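Long-range contact in member of DUF4221 family (PDB 3S9J), which is of unknown function but folds as a six-bladed beta-propeller of the DUF4221 family and binds sodium ions in the crystal: residues A[34-48]-A[81-93]. Numbering follows the deposited sequence. Where two conformers were deposited one is given.
With GOL (glycerol), chain T; FMT (formic acid), chain J.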
ATOM      1  N   PHE A  34      13.104  -5.341   1.061  1.00 24.06           N
ATOM      2  CA  PHE A  34      13.585  -6.384   0.167  1.00 23.61           C
ATOM      3  C   PHE A  34      14.916  -6.947   0.665  1.00 24.96           C
ATOM      4  O   PHE A  34      15.584  -6.335   1.487  1.00 25.09           O
ATOM      5  CB  PHE A  34      13.704  -5.876  -1.268  1.00 21.98           C
ATOM      6  CG  PHE A  34      14.825  -4.905  -1.497  1.00 23.72           C
ATOM      7  CD1 PHE A  34      14.669  -3.573  -1.206  1.00 21.28           C
ATOM      8  CD2 PHE A  34      16.027  -5.322  -2.048  1.00 23.36           C
ATOM      9  CE1 PHE A  34      15.687  -2.670  -1.404  1.00 22.97           C
ATOM     10  CE2 PHE A  34      17.056  -4.436  -2.267  1.00 21.80           C
ATOM     11  CZ  PHE A  34      16.889  -3.079  -1.960  1.00 22.25           C
ATOM     12  N   GLU A  35      15.234  -8.141   0.176  1.00 24.97           N
ATOM     13  CA  GLU A  35      16.509  -8.789   0.428  1.00 26.88           C
ATOM     14  C   GLU A  35      17.371  -8.769  -0.806  1.00 25.70           C
ATOM     15  O   GLU A  35      16.871  -8.949  -1.906  1.00 25.99           O
ATOM     16  CB  GLU A  35      16.274 -10.229   0.855  1.00 29.98           C
ATOM     17  CG  GLU A  35      15.461 -10.377   2.156  1.00 31.59           C
ATOM     18  CD  GLU A  35      16.186 -11.049   3.277  1.00 41.50           C
ATOM     19  OE1 GLU A  35      17.364 -11.423   3.101  1.00 44.48           O
ATOM     20  OE2 GLU A  35      15.582 -11.231   4.354  1.00 35.08           O
ATOM     21  N   GLU A  36      18.669  -8.536  -0.603  1.00 28.00           N
ATOM     22  CA  GLU A  36      19.652  -8.570  -1.659  1.00 29.92           C
ATOM     23  C   GLU A  36      21.018  -8.906  -1.063  1.00 31.48           C
ATOM     24  O   GLU A  36      21.399  -8.392  -0.013  1.00 30.47           O
ATOM     25  CB  GLU A  36      19.714  -7.241  -2.395  1.00 27.52           C
ATOM     26  CG  GLU A  36      20.539  -7.293  -3.688  1.00 28.58           C
ATOM     27  CD  GLU A  36      20.505  -6.020  -4.526  1.00 35.36           C
ATOM     28  OE1 GLU A  36      19.598  -5.184  -4.323  1.00 30.20           O
ATOM     29  OE2 GLU A  36      21.404  -5.844  -5.400  1.00 31.32           O
ATOM     30  N   ASN A  37      21.736  -9.799  -1.730  1.00 34.79           N
ATOM     31  CA  ASN A  37      23.083 -10.183  -1.323  1.00 36.39           C
ATOM     32  C   ASN A  37      23.154 -10.631   0.139  1.00 34.53           C
ATOM     33  O   ASN A  37      24.120 -10.337   0.822  1.00 36.28           O
ATOM     34  CB  ASN A  37      24.049  -9.014  -1.548  1.00 38.27           C
ATOM     35  CG  ASN A  37      24.119  -8.571  -3.008  1.00 42.66           C
ATOM     36  OD1 ASN A  37      24.031  -9.390  -3.923  1.00 46.22           O
ATOM     37  ND2 ASN A  37      24.279  -7.265  -3.220  1.00 48.31           N
ATOM     38  N   GLY A  38      22.114 -11.297   0.629  1.00 31.78           N
ATOM     39  CA  GLY A  38      22.115 -11.828   2.001  1.00 33.15           C
ATOM     40  C   GLY A  38      21.730 -10.862   3.113  1.00 32.20           C
ATOM     41  O   GLY A  38      21.815 -11.233   4.277  1.00 31.53           O
ATOM     42  N   LYS A  39      21.331  -9.631   2.747  1.00 30.78           N
ATOM     43  CA  LYS A  39      20.955  -8.597   3.720  0.50 31.05           C
ATOM     44  C   LYS A  39      19.583  -8.006   3.376  1.00 28.92           C
ATOM     45  O   LYS A  39      19.117  -8.095   2.240  1.00 27.06           O
ATOM     46  CB  LYS A  39      22.002  -7.470   3.734  0.50 31.46           C
ATOM     47  CG  LYS A  39      23.214  -7.711   4.648  0.50 35.95           C
ATOM     48  CD  LYS A  39      24.318  -6.652   4.448  0.50 39.62           C
ATOM     49  CE  LYS A  39      23.800  -5.196   4.472  0.50 41.88           C
ATOM     50  NZ  LYS A  39      23.822  -4.536   5.822  0.50 32.62           N
ATOM     51  N   GLU A  40      18.923  -7.398   4.366  1.00 26.60           N
ATOM     52  CA  GLU A  40      17.660  -6.737   4.101  1.00 25.76           C
ATOM     53  C   GLU A  40      17.856  -5.215   4.011  1.00 25.20           C
ATOM     54  O   GLU A  40      18.626  -4.595   4.766  1.00 25.61           O
ATOM     55  CB  GLU A  40      16.549  -7.069   5.114  1.00 26.48           C
ATOM     56  CG  GLU A  40      16.941  -6.860   6.554  1.00 30.69           C
ATOM     57  CD  GLU A  40      15.781  -6.934   7.546  1.00 29.49           C
ATOM     58  OE1 GLU A  40      14.594  -7.010   7.148  1.00 28.06           O
ATOM     59  OE2 GLU A  40      16.082  -6.915   8.750  1.00 29.75           O
ATOM     60  N   TYR A  41      17.074  -4.630   3.128  1.00 24.95           N
ATOM     61  CA  TYR A  41      17.111  -3.228   2.827  1.00 22.02           C
ATOM     62  C   TYR A  41      15.686  -2.669   2.756  1.00 23.26           C
ATOM     63  O   TYR A  41      14.718  -3.414   2.607  1.00 23.50           O
ATOM     64  CB  TYR A  41      17.798  -2.998   1.473  1.00 22.62           C
ATOM     65  CG  TYR A  41      19.230  -3.453   1.443  1.00 22.26           C
ATOM     66  CD1 TYR A  41      20.245  -2.618   1.846  1.00 25.74           C
ATOM     67  CD2 TYR A  41      19.560  -4.727   0.987  1.00 25.80           C
ATOM     68  CE1 TYR A  41      21.567  -3.036   1.869  1.00 30.39           C
ATOM     69  CE2 TYR A  41      20.877  -5.152   0.986  1.00 27.50           C
ATOM     70  CZ  TYR A  41      21.871  -4.297   1.423  1.00 30.42           C
ATOM     71  OH  TYR A  41      23.181  -4.693   1.430  1.00 33.44           O
ATOM     72  N   LEU A  42      15.597  -1.345   2.814  1.00 24.08           N
ATOM     73  CA  LEU A  42      14.363  -0.647   2.498  0.50 21.52           C
ATOM     74  C   LEU A  42      14.562   0.179   1.220  1.00 22.38           C
ATOM     75  O   LEU A  42      15.411   1.073   1.153  1.00 24.05           O
ATOM     76  CB  LEU A  42      13.902   0.222   3.694  0.50 22.91           C
ATOM     77  CG  LEU A  42      12.523   0.870   3.627  0.50 16.89           C
ATOM     78  CD1 LEU A  42      11.437  -0.193   3.528  0.50 17.89           C
ATOM     79  CD2 LEU A  42      12.254   1.838   4.836  0.50 14.46           C
ATOM     80  N   HIS A  43      13.764  -0.141   0.213  1.00 20.97           N
ATOM     81  CA  HIS A  43      13.639   0.646  -1.006  1.00 19.78           C
ATOM     82  C   HIS A  43      12.753   1.844  -0.645  1.00 20.58           C
ATOM     83  O   HIS A  43      11.613   1.658  -0.242  1.00 21.11           O
ATOM     84  CB  HIS A  43      12.958  -0.191  -2.060  1.00 20.62           C
ATOM     85  CG  HIS A  43      12.559   0.555  -3.302  1.00 21.04           C
ATOM     86  ND1 HIS A  43      13.199   0.363  -4.510  1.00 22.17           N
ATOM     87  CD2 HIS A  43      11.563   1.453  -3.538  1.00 19.78           C
ATOM     88  CE1 HIS A  43      12.643   1.139  -5.426  1.00 24.62           C
ATOM     89  NE2 HIS A  43      11.630   1.787  -4.876  1.00 20.89           N
ATOM     90  N   PHE A  44      13.252   3.057  -0.794  1.00 18.46           N
ATOM     91  CA  PHE A  44      12.519   4.232  -0.344  1.00 18.29           C
ATOM     92  C   PHE A  44      12.472   5.232  -1.487  1.00 19.18           C
ATOM     93  O   PHE A  44      13.450   5.914  -1.756  1.00 19.01           O
ATOM     94  CB  PHE A  44      13.232   4.791   0.878  1.00 19.17           C
ATOM     95  CG  PHE A  44      12.571   5.987   1.551  1.00 20.13           C
ATOM     96  CD1 PHE A  44      12.837   7.289   1.125  1.00 19.78           C
ATOM     97  CD2 PHE A  44      11.784   5.804   2.675  1.00 20.27           C
ATOM     98  CE1 PHE A  44      12.291   8.393   1.805  1.00 24.37           C
ATOM     99  CE2 PHE A  44      11.240   6.916   3.351  1.00 21.01           C
ATOM    100  CZ  PHE A  44      11.516   8.200   2.910  1.00 21.91           C
ATOM    101  N   GLU A  45      11.332   5.297  -2.168  1.00 18.90           N
ATOM    102  CA  GLU A  45      11.180   6.235  -3.260  1.00 19.00           C
ATOM    103  C   GLU A  45      11.206   7.637  -2.689  1.00 21.45           C
ATOM    104  O   GLU A  45      10.419   7.953  -1.830  1.00 22.20           O
ATOM    105  CB  GLU A  45       9.895   6.027  -4.028  1.00 20.08           C
ATOM    106  CG  GLU A  45       9.789   6.945  -5.237  1.00 17.46           C
ATOM    107  CD  GLU A  45       8.507   6.703  -5.996  1.00 25.04           C
ATOM    108  OE1 GLU A  45       8.285   5.543  -6.393  1.00 23.18           O
ATOM    109  OE2 GLU A  45       7.741   7.657  -6.194  1.00 24.04           O
ATOM    110  N   ASN A  46      12.099   8.468  -3.165  1.00 18.78           N
ATOM    111  CA  ASN A  46      12.311   9.815  -2.573  1.00 16.99           C
ATOM    112  C   ASN A  46      11.932  10.847  -3.628  1.00 19.27           C
ATOM    113  O   ASN A  46      12.791  11.528  -4.207  1.00 19.85           O
ATOM    114  CB  ASN A  46      13.792   9.898  -2.172  1.00 20.55           C
ATOM    115  CG  ASN A  46      14.175  11.202  -1.515  1.00 20.42           C
ATOM    116  OD1 ASN A  46      13.432  11.733  -0.673  1.00 19.95           O
ATOM    117  ND2 ASN A  46      15.359  11.731  -1.885  1.00 19.72           N
ATOM    118  N   THR A  47      10.621  10.937  -3.871  1.00 18.56           N
ATOM    119  CA  THR A  47      10.093  11.803  -4.932  1.00 19.25           C
ATOM    120  C   THR A  47       9.169  12.884  -4.376  1.00 21.25           C
ATOM    121  O   THR A  47       8.517  13.610  -5.148  1.00 24.41           O
ATOM    122  CB  THR A  47       9.320  10.975  -5.989  1.00 20.73           C
ATOM    123  OG1 THR A  47       8.372  10.149  -5.315  1.00 20.94           O
ATOM    124  CG2 THR A  47      10.320  10.118  -6.809  1.00 22.45           C
ATOM    125  N   GLN A  48       9.083  12.999  -3.055  1.00 20.77           N
ATOM    126  CA  GLN A  48       8.259  14.073  -2.470  1.00 21.94           C
ATOM    127  C   GLN A  48       8.928  15.426  -2.660  1.00 22.27           C
ATOM    128  O   GLN A  48      10.147  15.549  -2.754  1.00 20.17           O
ATOM    129  CB  GLN A  48       7.985  13.847  -0.997  1.00 22.78           C
ATOM    130  CG  GLN A  48       7.129  12.630  -0.720  1.00 23.09           C
ATOM    131  CD  GLN A  48       5.731  12.738  -1.283  1.00 28.74           C
ATOM    132  OE1 GLN A  48       5.253  11.848  -1.982  1.00 39.09           O
ATOM    133  NE2 GLN A  48       5.104  13.805  -1.013  1.00 29.65           N
ATOM    134  N   VAL A  81       7.515   9.787 -12.363  1.00 23.02           N
ATOM    135  CA  VAL A  81       7.565   8.709 -11.403  1.00 22.94           C
ATOM    136  C   VAL A  81       6.725   8.973 -10.172  1.00 24.72           C
ATOM    137  O   VAL A  81       6.801  10.041  -9.528  1.00 23.45           O
ATOM    138  CB  VAL A  81       9.008   8.431 -10.940  1.00 24.56           C
ATOM    139  CG1 VAL A  81       9.038   7.360  -9.817  1.00 21.56           C
ATOM    140  CG2 VAL A  81       9.877   8.065 -12.119  1.00 23.64           C
ATOM    141  N   PHE A  82       5.871   8.007  -9.904  1.00 21.32           N
ATOM    142  CA  PHE A  82       5.128   7.930  -8.665  0.50 22.30           C
ATOM    143  C   PHE A  82       4.743   6.483  -8.407  1.00 23.80           C
ATOM    144  O   PHE A  82       3.733   5.942  -8.855  1.00 22.99           O
ATOM    145  CB  PHE A  82       3.960   8.908  -8.563  0.50 26.49           C
ATOM    146  CG  PHE A  82       3.858   9.506  -7.195  0.50 24.67           C
ATOM    147  CD1 PHE A  82       4.968  10.134  -6.645  0.50 27.33           C
ATOM    148  CD2 PHE A  82       2.711   9.403  -6.441  0.50 35.97           C
ATOM    149  CE1 PHE A  82       4.939  10.663  -5.374  0.50 26.82           C
ATOM    150  CE2 PHE A  82       2.672   9.958  -5.175  0.50 29.98           C
ATOM    151  CZ  PHE A  82       3.813  10.580  -4.651  0.50 21.88           C
ATOM    152  N   GLY A  83       5.639   5.844  -7.683  1.00 21.17           N
ATOM    153  CA  GLY A  83       5.559   4.438  -7.370  1.00 20.75           C
ATOM    154  C   GLY A  83       6.763   3.735  -7.990  1.00 18.51           C
ATOM    155  O   GLY A  83       7.074   3.910  -9.178  1.00 20.92           O
ATOM    156  N   SER A  84       7.408   2.894  -7.200  1.00 19.35           N
ATOM    157  CA  SER A  84       8.588   2.159  -7.632  1.00 19.75           C
ATOM    158  C   SER A  84       8.796   0.971  -6.729  1.00 21.01           C
ATOM    159  O   SER A  84       8.498   1.024  -5.525  1.00 20.19           O
ATOM    160  CB  SER A  84       9.823   3.068  -7.682  1.00 21.58           C
ATOM    161  OG  SER A  84      10.070   3.647  -6.412  1.00 21.15           O
ATOM    162  N   ARG A  85       9.301  -0.128  -7.299  1.00 20.41           N
ATOM    163  CA  ARG A  85       9.387  -1.350  -6.553  1.00 21.20           C
ATOM    164  C   ARG A  85      10.597  -2.183  -6.928  1.00 20.01           C
ATOM    165  O   ARG A  85      10.899  -2.333  -8.117  1.00 22.76           O
ATOM    166  CB  ARG A  85       8.116  -2.176  -6.805  1.00 23.16           C
ATOM    167  CG  ARG A  85       7.975  -2.642  -8.216  1.00 24.99           C
ATOM    168  CD  ARG A  85       6.653  -3.322  -8.510  1.00 26.48           C
ATOM    169  NE  ARG A  85       6.288  -4.400  -7.628  1.00 24.41           N
ATOM    170  CZ  ARG A  85       6.789  -5.636  -7.623  1.00 28.35           C
ATOM    171  NH1 ARG A  85       7.796  -6.019  -8.415  1.00 29.90           N
ATOM    172  NH2 ARG A  85       6.271  -6.518  -6.802  1.00 27.60           N
ATOM    173  N   PRO A  86      11.267  -2.748  -5.922  1.00 22.06           N
ATOM    174  CA  PRO A  86      12.341  -3.733  -6.183  1.00 22.72           C
ATOM    175  C   PRO A  86      11.705  -4.959  -6.805  1.00 24.57           C
ATOM    176  O   PRO A  86      10.660  -5.428  -6.321  1.00 24.44           O
ATOM    177  CB  PRO A  86      12.898  -4.040  -4.799  1.00 24.71           C
ATOM    178  CG  PRO A  86      11.851  -3.676  -3.821  1.00 23.94           C
ATOM    179  CD  PRO A  86      10.968  -2.610  -4.487  1.00 22.87           C
ATOM    180  N   SER A  87      12.301  -5.468  -7.880  1.00 23.53           N
ATOM    181  CA  SER A  87      11.620  -6.450  -8.714  1.00 23.76           C
ATOM    182  C   SER A  87      12.564  -7.621  -9.102  1.00 27.25           C
ATOM    183  O   SER A  87      12.751  -7.890 -10.300  1.00 27.66           O
ATOM    184  CB  SER A  87      11.067  -5.767  -9.964  1.00 26.93           C
ATOM    185  OG  SER A  87      10.099  -4.789  -9.622  1.00 24.25           O
ATOM    186  N   PRO A  88      13.102  -8.342  -8.099  1.00 28.16           N
ATOM    187  CA  PRO A  88      12.784  -8.303  -6.655  1.00 26.10           C
ATOM    188  C   PRO A  88      13.746  -7.530  -5.782  1.00 26.03           C
ATOM    189  O   PRO A  88      13.518  -7.418  -4.585  1.00 27.88           O
ATOM    190  CB  PRO A  88      12.854  -9.783  -6.267  1.00 28.11           C
ATOM    191  CG  PRO A  88      13.982 -10.300  -7.109  1.00 31.34           C
ATOM    192  CD  PRO A  88      13.850  -9.583  -8.437  1.00 31.12           C
ATOM    193  N   ASP A  89      14.815  -7.016  -6.379  1.00 25.69           N
ATOM    194  CA  ASP A  89      15.833  -6.272  -5.642  1.00 26.74           C
ATOM    195  C   ASP A  89      16.180  -5.001  -6.389  1.00 26.39           C
ATOM    196  O   ASP A  89      15.441  -4.601  -7.294  1.00 26.40           O
ATOM    197  CB  ASP A  89      17.046  -7.164  -5.348  1.00 28.28           C
ATOM    198  CG  ASP A  89      17.740  -7.683  -6.607  1.00 31.19           C
ATOM    199  OD1 ASP A  89      17.670  -7.074  -7.673  1.00 29.00           O
ATOM    200  OD2 ASP A  89      18.382  -8.747  -6.515  1.00 30.51           O
ATOM    201  N   SER A  90      17.276  -4.346  -6.023  1.00 27.49           N
ATOM    202  CA  SER A  90      17.588  -3.025  -6.578  1.00 25.36           C
ATOM    203  C   SER A  90      18.233  -3.081  -7.949  1.00 25.12           C
ATOM    204  O   SER A  90      18.426  -2.051  -8.577  1.00 24.90           O
ATOM    205  CB  SER A  90      18.504  -2.253  -5.637  1.00 27.33           C
ATOM    206  OG  SER A  90      19.794  -2.846  -5.560  1.00 26.79           O
ATOM    207  N   GLN A  91      18.527  -4.277  -8.448  1.00 24.97           N
ATOM    208  CA  GLN A  91      19.171  -4.394  -9.762  1.00 25.98           C
ATOM    209  C   GLN A  91      18.205  -4.249 -10.918  1.00 24.81           C
ATOM    210  O   GLN A  91      18.617  -3.965 -12.062  1.00 24.45           O
ATOM    211  CB  GLN A  91      19.890  -5.746  -9.874  1.00 25.95           C
ATOM    212  CG  GLN A  91      20.996  -5.940  -8.838  1.00 29.26           C
ATOM    213  CD  GLN A  91      22.006  -4.796  -8.814  1.00 31.94           C
ATOM    214  OE1 GLN A  91      22.513  -4.376  -9.849  1.00 29.29           O
ATOM    215  NE2 GLN A  91      22.281  -4.279  -7.627  1.00 28.20           N
ATOM    216  N   TYR A  92      16.918  -4.435 -10.626  1.00 23.20           N
ATOM    217  CA  TYR A  92      15.854  -4.325 -11.610  1.00 22.85           C
ATOM    218  C   TYR A  92      14.629  -3.853 -10.886  1.00 22.79           C
ATOM    219  O   TYR A  92      14.045  -4.572 -10.062  1.00 22.88           O
ATOM    220  CB  TYR A  92      15.593  -5.707 -12.236  1.00 24.97           C
ATOM    221  CG  TYR A  92      14.522  -5.714 -13.346  1.00 24.63           C
ATOM    222  CD1 TYR A  92      14.830  -5.335 -14.645  1.00 25.28           C
ATOM    223  CD2 TYR A  92      13.227  -6.123 -13.073  1.00 29.09           C
ATOM    224  CE1 TYR A  92      13.865  -5.375 -15.670  1.00 27.74           C
ATOM    225  CE2 TYR A  92      12.248  -6.147 -14.078  1.00 29.03           C
ATOM    226  CZ  TYR A  92      12.580  -5.778 -15.360  1.00 26.89           C
ATOM    227  OH  TYR A  92      11.620  -5.840 -16.346  1.00 30.91           O
ATOM    228  N   ILE A  93      14.314  -2.597 -11.159  1.00 22.73           N
ATOM    229  CA  ILE A  93      13.262  -1.855 -10.461  1.00 20.86           C
ATOM    230  C   ILE A  93      12.211  -1.453 -11.485  1.00 21.90           C
ATOM    231  O   ILE A  93      12.546  -0.989 -12.569  1.00 22.06           O
ATOM    232  CB  ILE A  93      13.849  -0.594  -9.766  1.00 20.85           C
ATOM    233  CG1 ILE A  93      14.701  -0.990  -8.550  1.00 23.24           C
ATOM    234  CG2 ILE A  93      12.701   0.414  -9.326  1.00 18.74           C
ATOM    235  CD1 ILE A  93      15.709   0.122  -8.093  1.00 23.39           C
TER
HETATM  236  C1  GOL T 418      23.525  -2.571  -1.408  1.00 54.23           C
HETATM  237  O1  GOL T 418      23.683  -1.205  -1.695  1.00 64.30           O
HETATM  238  C2  GOL T 418      22.538  -3.260  -2.340  1.00 45.90           C
HETATM  239  O2  GOL T 418      22.833  -2.903  -3.661  1.00 48.09           O
HETATM  240  C3  GOL T 418      21.064  -3.048  -1.961  1.00 39.67           C
HETATM  241  O3  GOL T 418      20.366  -2.261  -2.903  1.00 35.59           O
HETATM  242  C   FMT J 408       8.722  -9.217  -6.906  1.00 44.26           C
HETATM  243  O1  FMT J 408       7.863  -8.774  -6.133  1.00 46.84           O
HETATM  244  O2  FMT J 408       9.126  -8.604  -7.899  1.00 37.11           O
HETATM  245  O   HOH W   1      17.958 -10.514  -4.718  1.00 49.70           O
HETATM  246  O   HOH W   2      15.018 -10.200  -3.413  1.00 52.81           O
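Three side-chain hydrogen bonds and one from the backbone tie the two segments together through Glu36 and His43, and Glu45 adds further polar contacts. The chain of Glu36 is extended, CG anti to the backbone N (chi1 -169°), which carries its carboxylate past Asp89 to the turn 89-92. Its OE1 accepts twice, on the syn lone pair from Ser90 OG (2.7 Å) and from above the carboxylate plane from Ser90 N; OE2 takes Gln91 NE2 at 2.9 Å, also on the syn lone pair, with the amide turned almost perpendicular to the carboxylate. The carboxylates of Glu36 and Asp89 are stacked with planes 29° apart, a proximity of like charges that these donors probably offset. A leucine in place of Glu36 would probably leave Ser90 N and Gln91 NE2 without their acceptor and the Gln91 amide freer to turn.

His43 NE2 donates to Ser84 OG at 2.9 Å, nearly straight (171°) and in the ring plane, which fixes the imidazole's rotation. Beyond it, Glu45 OE2 receives Gly83 N at 3.1 Å on its syn lone pair and Thr47 OG1 on its anti lone pair; the position of OE1 is less certain.

Apolar packing centres on Pro86, wedged between two rings: CB lies over a face of Phe34, 4.3 Å from the ring centroid, and CD over a face of His43 at 3.9 Å, both CH-pi contacts. Ile93 CG2 meets the imidazole edge.

Strands 39-46 and 84-86 run antiparallel with axes 7.6 Å apart in different four-stranded sheets, so side chains of 34-48 join successive propeller blades by meeting side chains and backbone N-H groups of 81-93. Ile54 of strand 53-58 packs against His43 and Ser84, Ile56 against Phe34, while Phe32 of strand 31-36 touches Pro86.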